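Local coordinates for putative uncharacterized protein (Dictyostelium purpureum, PDB 4R12) that probably acts as an essential subunit of the gamma-secretase complex, which cleaves membrane proteins within the membrane, and is its putative substrate-recruiting component, at residues 280-283 with 284-288; 547-550 with 551-555. One frame throughout, in Å; residues are numbered along the deposited sequence.

Contact 1 of 2, residues 280-283 with 284-288; sequences YFIN and DLLNF
D284 follows Y280 by one turn in the last stretch of helix 276-287, in the large lobe of nicastrin, and the backbone here runs in i to i+4 hydrogen bonds: D284 N to Y280 O, L285 N to F281 O, L286 N to I282 O and N287 N to N283 O, the last at 2.8 Å. F288 is the first residue to leave helical geometry.

A second polar tie joins side chains. N287 ND2 donates to N283 OD1 at 2.8 Å; the bond lies in the plane of the N287 amide but reaches OD1 from above the N283 carbonyl plane; the two amide planes are 67° apart. N283 CG, anti to its own N (chi1 -170°), leans toward the helix end and meets N287 there.

Apolar packing follows the same spacing: F281 CE2 rests 3.6 Å from L285 CD1, and I282 CG2 3.8 Å from L286 CD1, these two side by side.

D284 OD2 approaches Y280 CE1 obliquely at 3.3 Å while it accepts a hydrogen bond from H546 and pairs with R305. A water sitting over the centre of the Y280 ring bonds D284 OD1 at 2.7 Å and N283 ND2 at 3.0 Å.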
ATOM      1  N   TYR A 280     -11.879  -5.453  -9.227  1.00 28.85           N
ATOM      2  CA  TYR A 280     -12.475  -6.755  -8.934  1.00 29.50           C
ATOM      3  C   TYR A 280     -13.809  -6.579  -8.211  1.00 31.10           C
ATOM      4  O   TYR A 280     -14.785  -7.240  -8.539  1.00 30.96           O
ATOM      5  CB  TYR A 280     -11.512  -7.602  -8.101  1.00 27.95           C
ATOM      6  CG  TYR A 280     -11.815  -9.088  -8.011  1.00 29.63           C
ATOM      7  CD1 TYR A 280     -12.786  -9.573  -7.138  1.00 28.13           C
ATOM      8  CD2 TYR A 280     -11.072 -10.014  -8.748  1.00 30.11           C
ATOM      9  CE1 TYR A 280     -13.041 -10.934  -7.030  1.00 29.68           C
ATOM     10  CE2 TYR A 280     -11.318 -11.374  -8.645  1.00 31.51           C
ATOM     11  CZ  TYR A 280     -12.302 -11.830  -7.784  1.00 31.26           C
ATOM     12  OH  TYR A 280     -12.539 -13.180  -7.661  1.00 31.12           O
ATOM     13  N   PHE A 281     -13.846  -5.673  -7.236  1.00 31.04           N
ATOM     14  CA  PHE A 281     -15.071  -5.429  -6.480  1.00 28.65           C
ATOM     15  C   PHE A 281     -16.184  -4.928  -7.408  1.00 30.85           C
ATOM     16  O   PHE A 281     -17.298  -5.440  -7.373  1.00 29.74           O
ATOM     17  CB  PHE A 281     -14.811  -4.425  -5.344  1.00 28.54           C
ATOM     18  CG  PHE A 281     -15.956  -4.287  -4.374  1.00 30.02           C
ATOM     19  CD1 PHE A 281     -16.185  -5.260  -3.413  1.00 29.83           C
ATOM     20  CD2 PHE A 281     -16.789  -3.180  -4.408  1.00 31.50           C
ATOM     21  CE1 PHE A 281     -17.229  -5.134  -2.506  1.00 30.85           C
ATOM     22  CE2 PHE A 281     -17.840  -3.045  -3.500  1.00 29.26           C
ATOM     23  CZ  PHE A 281     -18.062  -4.022  -2.556  1.00 30.57           C
ATOM     24  N   ILE A 282     -15.868  -3.933  -8.236  1.00 29.22           N
ATOM     25  CA  ILE A 282     -16.835  -3.401  -9.212  1.00 29.91           C
ATOM     26  C   ILE A 282     -17.319  -4.490 -10.172  1.00 33.22           C
ATOM     27  O   ILE A 282     -18.517  -4.606 -10.446  1.00 34.51           O
ATOM     28  CB  ILE A 282     -16.234  -2.241 -10.024  1.00 30.74           C
ATOM     29  CG1 ILE A 282     -16.085  -1.009  -9.136  1.00 28.11           C
ATOM     30  CG2 ILE A 282     -17.105  -1.914 -11.264  1.00 30.93           C
ATOM     31  CD1 ILE A 282     -15.120   0.021  -9.688  1.00 28.35           C
ATOM     32  N   ASN A 283     -16.383  -5.293 -10.670  1.00 31.35           N
ATOM     33  CA  ASN A 283     -16.748  -6.402 -11.545  1.00 33.00           C
ATOM     34  C   ASN A 283     -17.756  -7.334 -10.876  1.00 36.35           C
ATOM     35  O   ASN A 283     -18.725  -7.764 -11.505  1.00 36.03           O
ATOM     36  CB  ASN A 283     -15.509  -7.188 -11.972  1.00 33.84           C
ATOM     37  CG  ASN A 283     -15.817  -8.194 -13.063  1.00 36.31           C
ATOM     38  OD1 ASN A 283     -16.289  -7.823 -14.130  1.00 36.62           O
ATOM     39  ND2 ASN A 283     -15.549  -9.470 -12.800  1.00 34.22           N
ATOM     40  N   ASP A 284     -17.543  -7.623  -9.597  1.00 33.29           N
ATOM     41  CA  ASP A 284     -18.458  -8.499  -8.875  1.00 34.24           C
ATOM     42  C   ASP A 284     -19.818  -7.839  -8.645  1.00 35.97           C
ATOM     43  O   ASP A 284     -20.860  -8.489  -8.764  1.00 36.49           O
ATOM     44  CB  ASP A 284     -17.844  -8.941  -7.540  1.00 33.18           C
ATOM     45  CG  ASP A 284     -16.926 -10.153  -7.697  1.00 35.39           C
ATOM     46  OD1 ASP A 284     -16.796 -10.653  -8.837  1.00 33.31           O
ATOM     47  OD2 ASP A 284     -16.354 -10.616  -6.688  1.00 31.56           O
ATOM     48  N   LEU A 285     -19.813  -6.550  -8.332  1.00 33.78           N
ATOM     49  CA  LEU A 285     -21.067  -5.823  -8.171  1.00 35.60           C
ATOM     50  C   LEU A 285     -21.950  -5.893  -9.422  1.00 37.63           C
ATOM     51  O   LEU A 285     -23.168  -5.988  -9.323  1.00 37.17           O
ATOM     52  CB  LEU A 285     -20.801  -4.356  -7.833  1.00 34.33           C
ATOM     53  CG  LEU A 285     -20.177  -4.076  -6.473  1.00 32.78           C
ATOM     54  CD1 LEU A 285     -20.119  -2.577  -6.245  1.00 30.87           C
ATOM     55  CD2 LEU A 285     -20.981  -4.777  -5.375  1.00 32.56           C
ATOM     56  N   LEU A 286     -21.324  -5.832 -10.590  1.00 36.12           N
ATOM     57  CA  LEU A 286     -22.064  -5.728 -11.840  1.00 37.93           C
ATOM     58  C   LEU A 286     -22.324  -7.080 -12.489  1.00 40.13           C
ATOM     59  O   LEU A 286     -23.297  -7.237 -13.216  1.00 42.63           O
ATOM     60  CB  LEU A 286     -21.317  -4.831 -12.820  1.00 38.31           C
ATOM     61  CG  LEU A 286     -21.128  -3.361 -12.430  1.00 37.63           C
ATOM     62  CD1 LEU A 286     -20.158  -2.691 -13.394  1.00 36.25           C
ATOM     63  CD2 LEU A 286     -22.459  -2.624 -12.398  1.00 38.88           C
ATOM     64  N   ASN A 287     -21.463  -8.058 -12.223  1.00 40.07           N
ATOM     65  CA  ASN A 287     -21.463  -9.288 -13.012  1.00 40.00           C
ATOM     66  C   ASN A 287     -21.538 -10.606 -12.253  1.00 41.85           C
ATOM     67  O   ASN A 287     -21.763 -11.646 -12.863  1.00 42.51           O
ATOM     68  CB  ASN A 287     -20.212  -9.319 -13.890  1.00 39.90           C
ATOM     69  CG  ASN A 287     -20.153  -8.152 -14.837  1.00 42.59           C
ATOM     70  OD1 ASN A 287     -21.169  -7.760 -15.413  1.00 46.50           O
ATOM     71  ND2 ASN A 287     -18.968  -7.571 -14.992  1.00 41.54           N
ATOM     72  N   PHE A 288     -21.344 -10.590 -10.940  1.00 39.89           N
ATOM     73  CA  PHE A 288     -21.209 -11.861 -10.239  1.00 41.65           C
ATOM     74  C   PHE A 288     -22.497 -12.674 -10.243  1.00 42.94           C
ATOM     75  O   PHE A 288     -23.578 -12.164  -9.955  1.00 43.28           O
ATOM     76  CB  PHE A 288     -20.746 -11.657  -8.796  1.00 38.16           C
ATOM     77  CG  PHE A 288     -20.543 -12.943  -8.049  1.00 40.06           C
ATOM     78  CD1 PHE A 288     -19.440 -13.735  -8.301  1.00 38.65           C
ATOM     79  CD2 PHE A 288     -21.464 -13.366  -7.102  1.00 41.34           C
ATOM     80  CE1 PHE A 288     -19.250 -14.924  -7.619  1.00 41.25           C
ATOM     81  CE2 PHE A 288     -21.280 -14.553  -6.413  1.00 41.40           C
ATOM     82  CZ  PHE A 288     -20.173 -15.333  -6.672  1.00 41.67           C
TER
HETATM   83  O   HOH W   1     -14.466 -10.210 -10.133  1.00 32.88           O

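Contact 2 of 2, residues 547-550 with 551-555; sequences NALS and LGFDF
S550 and G552 close an ST turn: the serine hydroxyl reaches forward to the amide two residues on, inside a type I beta turn running from S550 to F553. This bend carries the chain out of strand 542-548 and into strand 553-556.

L551 begins the second segment and rests its branched end on Y280 and N283 of helix 276-287. At G552 the polar grip begins: G552 N donates to S550 OG at 3.1 Å, nearly straight (160°). OG stands anti to the serine's own N (chi1 178°), beside the carbonyl carbon, and this carries the oxygen forward along the chain to the amide. The same hydroxyl also bonds the carbonyl of P570, and two partners hold its rotation. Without the hydroxyl, as with an alanine here, G552 N would probably lose its acceptor in the turn and P570 O its mate.

The F553 side chain points back toward the start of the turn, its CD2 lying 3.8 Å from S550 CB and 4.0 Å from L549 CD1, an oblique approach; the leucine and phenylalanine side chains cross at about a right angle. One water donates to both S550 O and F553 O, each at 2.7 Å, spanning the mouth of the turn. D554 curls OD1 onto the amide of F555, a weak bond, and F555 turns its ring edge-to-face with W562.

Strand 553-556 pairs antiparallel with strand 561-564, and strand 542-548 with strand 192-203, whose P194 touches both L549 and F553, while helix 276-287 lies against L549, S550 and L551.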
ATOM      1  N   ASN A 547     -11.699 -10.133  -2.466  1.00 27.21           N
ATOM      2  CA  ASN A 547     -10.560 -10.392  -3.345  1.00 26.23           C
ATOM      3  C   ASN A 547     -10.080  -9.145  -4.099  1.00 25.74           C
ATOM      4  O   ASN A 547     -10.889  -8.401  -4.654  1.00 26.66           O
ATOM      5  CB  ASN A 547     -10.905 -11.450  -4.399  1.00 27.93           C
ATOM      6  CG  ASN A 547     -11.004 -12.862  -3.840  1.00 30.16           C
ATOM      7  OD1 ASN A 547     -10.576 -13.156  -2.716  1.00 28.14           O
ATOM      8  ND2 ASN A 547     -11.540 -13.756  -4.654  1.00 28.38           N
ATOM      9  N   ALA A 548      -8.769  -8.944  -4.126  1.00 25.27           N
ATOM     10  CA  ALA A 548      -8.152  -7.913  -4.950  1.00 26.05           C
ATOM     11  C   ALA A 548      -7.132  -8.617  -5.835  1.00 27.30           C
ATOM     12  O   ALA A 548      -6.054  -8.997  -5.377  1.00 26.33           O
ATOM     13  CB  ALA A 548      -7.503  -6.837  -4.092  1.00 25.78           C
ATOM     14  N   LEU A 549      -7.505  -8.803  -7.099  1.00 26.88           N
ATOM     15  CA  LEU A 549      -6.803  -9.689  -8.019  1.00 28.32           C
ATOM     16  C   LEU A 549      -7.126  -9.284  -9.448  1.00 28.58           C
ATOM     17  O   LEU A 549      -8.276  -8.987  -9.772  1.00 30.48           O
ATOM     18  CB  LEU A 549      -7.202 -11.156  -7.783  1.00 29.90           C
ATOM     19  CG  LEU A 549      -6.654 -12.242  -8.730  1.00 30.14           C
ATOM     20  CD1 LEU A 549      -5.158 -12.429  -8.542  1.00 30.75           C
ATOM     21  CD2 LEU A 549      -7.381 -13.580  -8.547  1.00 31.57           C
ATOM     22  N   SER A 550      -6.105  -9.265 -10.294  1.00 27.97           N
ATOM     23  CA  SER A 550      -6.285  -8.886 -11.689  1.00 30.95           C
ATOM     24  C   SER A 550      -7.324  -9.764 -12.358  1.00 31.66           C
ATOM     25  O   SER A 550      -7.387 -10.965 -12.101  1.00 33.12           O
ATOM     26  CB  SER A 550      -4.962  -8.980 -12.450  1.00 33.47           C
ATOM     27  OG  SER A 550      -5.149  -8.654 -13.821  1.00 34.13           O
ATOM     28  N   LEU A 551      -8.151  -9.166 -13.201  1.00 32.50           N
ATOM     29  CA  LEU A 551      -9.112  -9.940 -13.982  1.00 35.78           C
ATOM     30  C   LEU A 551      -8.424 -10.716 -15.114  1.00 36.61           C
ATOM     31  O   LEU A 551      -9.055 -11.531 -15.805  1.00 40.15           O
ATOM     32  CB  LEU A 551     -10.195  -9.018 -14.552  1.00 36.64           C
ATOM     33  CG  LEU A 551     -11.122  -8.343 -13.535  1.00 36.77           C
ATOM     34  CD1 LEU A 551     -12.105  -7.424 -14.254  1.00 36.84           C
ATOM     35  CD2 LEU A 551     -11.867  -9.368 -12.695  1.00 34.21           C
ATOM     36  N   GLY A 552      -7.133 -10.461 -15.302  1.00 35.75           N
ATOM     37  CA  GLY A 552      -6.368 -11.123 -16.346  1.00 37.92           C
ATOM     38  C   GLY A 552      -5.967 -12.551 -16.017  1.00 39.25           C
ATOM     39  O   GLY A 552      -5.491 -13.280 -16.898  1.00 39.33           O
ATOM     40  N   PHE A 553      -6.161 -12.945 -14.759  1.00 38.21           N
ATOM     41  CA  PHE A 553      -5.799 -14.276 -14.281  1.00 38.82           C
ATOM     42  C   PHE A 553      -7.014 -15.171 -14.138  1.00 43.49           C
ATOM     43  O   PHE A 553      -8.114 -14.696 -13.870  1.00 40.39           O
ATOM     44  CB  PHE A 553      -5.101 -14.219 -12.911  1.00 36.05           C
ATOM     45  CG  PHE A 553      -3.753 -13.559 -12.927  1.00 35.53           C
ATOM     46  CD1 PHE A 553      -2.719 -14.079 -13.689  1.00 34.89           C
ATOM     47  CD2 PHE A 553      -3.508 -12.442 -12.143  1.00 32.29           C
ATOM     48  CE1 PHE A 553      -1.471 -13.474 -13.698  1.00 33.83           C
ATOM     49  CE2 PHE A 553      -2.269 -11.831 -12.144  1.00 32.39           C
ATOM     50  CZ  PHE A 553      -1.246 -12.344 -12.923  1.00 34.62           C
ATOM     51  N   ASP A 554      -6.794 -16.475 -14.286  1.00 44.75           N
ATOM     52  CA  ASP A 554      -7.777 -17.485 -13.914  1.00 44.60           C
ATOM     53  C   ASP A 554      -7.045 -18.675 -13.289  1.00 48.26           C
ATOM     54  O   ASP A 554      -5.863 -18.903 -13.572  1.00 46.26           O
ATOM     55  CB  ASP A 554      -8.597 -17.925 -15.127  1.00 49.80           C
ATOM     56  CG  ASP A 554      -9.785 -18.798 -14.746  1.00 54.71           C
ATOM     57  OD1 ASP A 554     -10.227 -18.726 -13.578  1.00 54.85           O
ATOM     58  OD2 ASP A 554     -10.279 -19.553 -15.614  1.00 59.65           O
ATOM     59  N   PHE A 555      -7.725 -19.419 -12.421  1.00 48.75           N
ATOM     60  CA  PHE A 555      -7.091 -20.585 -11.826  1.00 50.69           C
ATOM     61  C   PHE A 555      -7.594 -21.872 -12.461  1.00 53.53           C
ATOM     62  O   PHE A 555      -8.779 -22.193 -12.397  1.00 56.64           O
ATOM     63  CB  PHE A 555      -7.311 -20.634 -10.316  1.00 47.93           C
ATOM     64  CG  PHE A 555      -6.509 -21.705  -9.637  1.00 50.43           C
ATOM     65  CD1 PHE A 555      -5.164 -21.507  -9.357  1.00 48.38           C
ATOM     66  CD2 PHE A 555      -7.090 -22.921  -9.300  1.00 53.09           C
ATOM     67  CE1 PHE A 555      -4.415 -22.496  -8.746  1.00 49.96           C
ATOM     68  CE2 PHE A 555      -6.348 -23.913  -8.688  1.00 52.91           C
ATOM     69  CZ  PHE A 555      -5.010 -23.701  -8.411  1.00 51.37           C
TER
HETATM   70  O   HOH W   2      -9.133 -13.052 -12.008  1.00 36.69           O

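In the fold
The two contacts share a boundary: helix 276-287, which carries contact 1, lies against the turn of contact 2, their centres about 12 Å apart. Y280 is the main joint, with a probable hydrogen bond from N547 ND2 to its OH at 3.2 Å and its CD2 packed against L549 O; N283 ND2 also touches L551 CD2. Contact 2 is buried at its touching residues except for the partly exposed L551, and joins two strands that belong to different sheets. Contact 1 is only partly buried, its L286 and N287 exposed at the helix end. Contact 1 adds side-chain amides and a charged carboxylate to its main-chain bonds; contact 2 bonds across its turn through a serine hydroxyl and a bridging water.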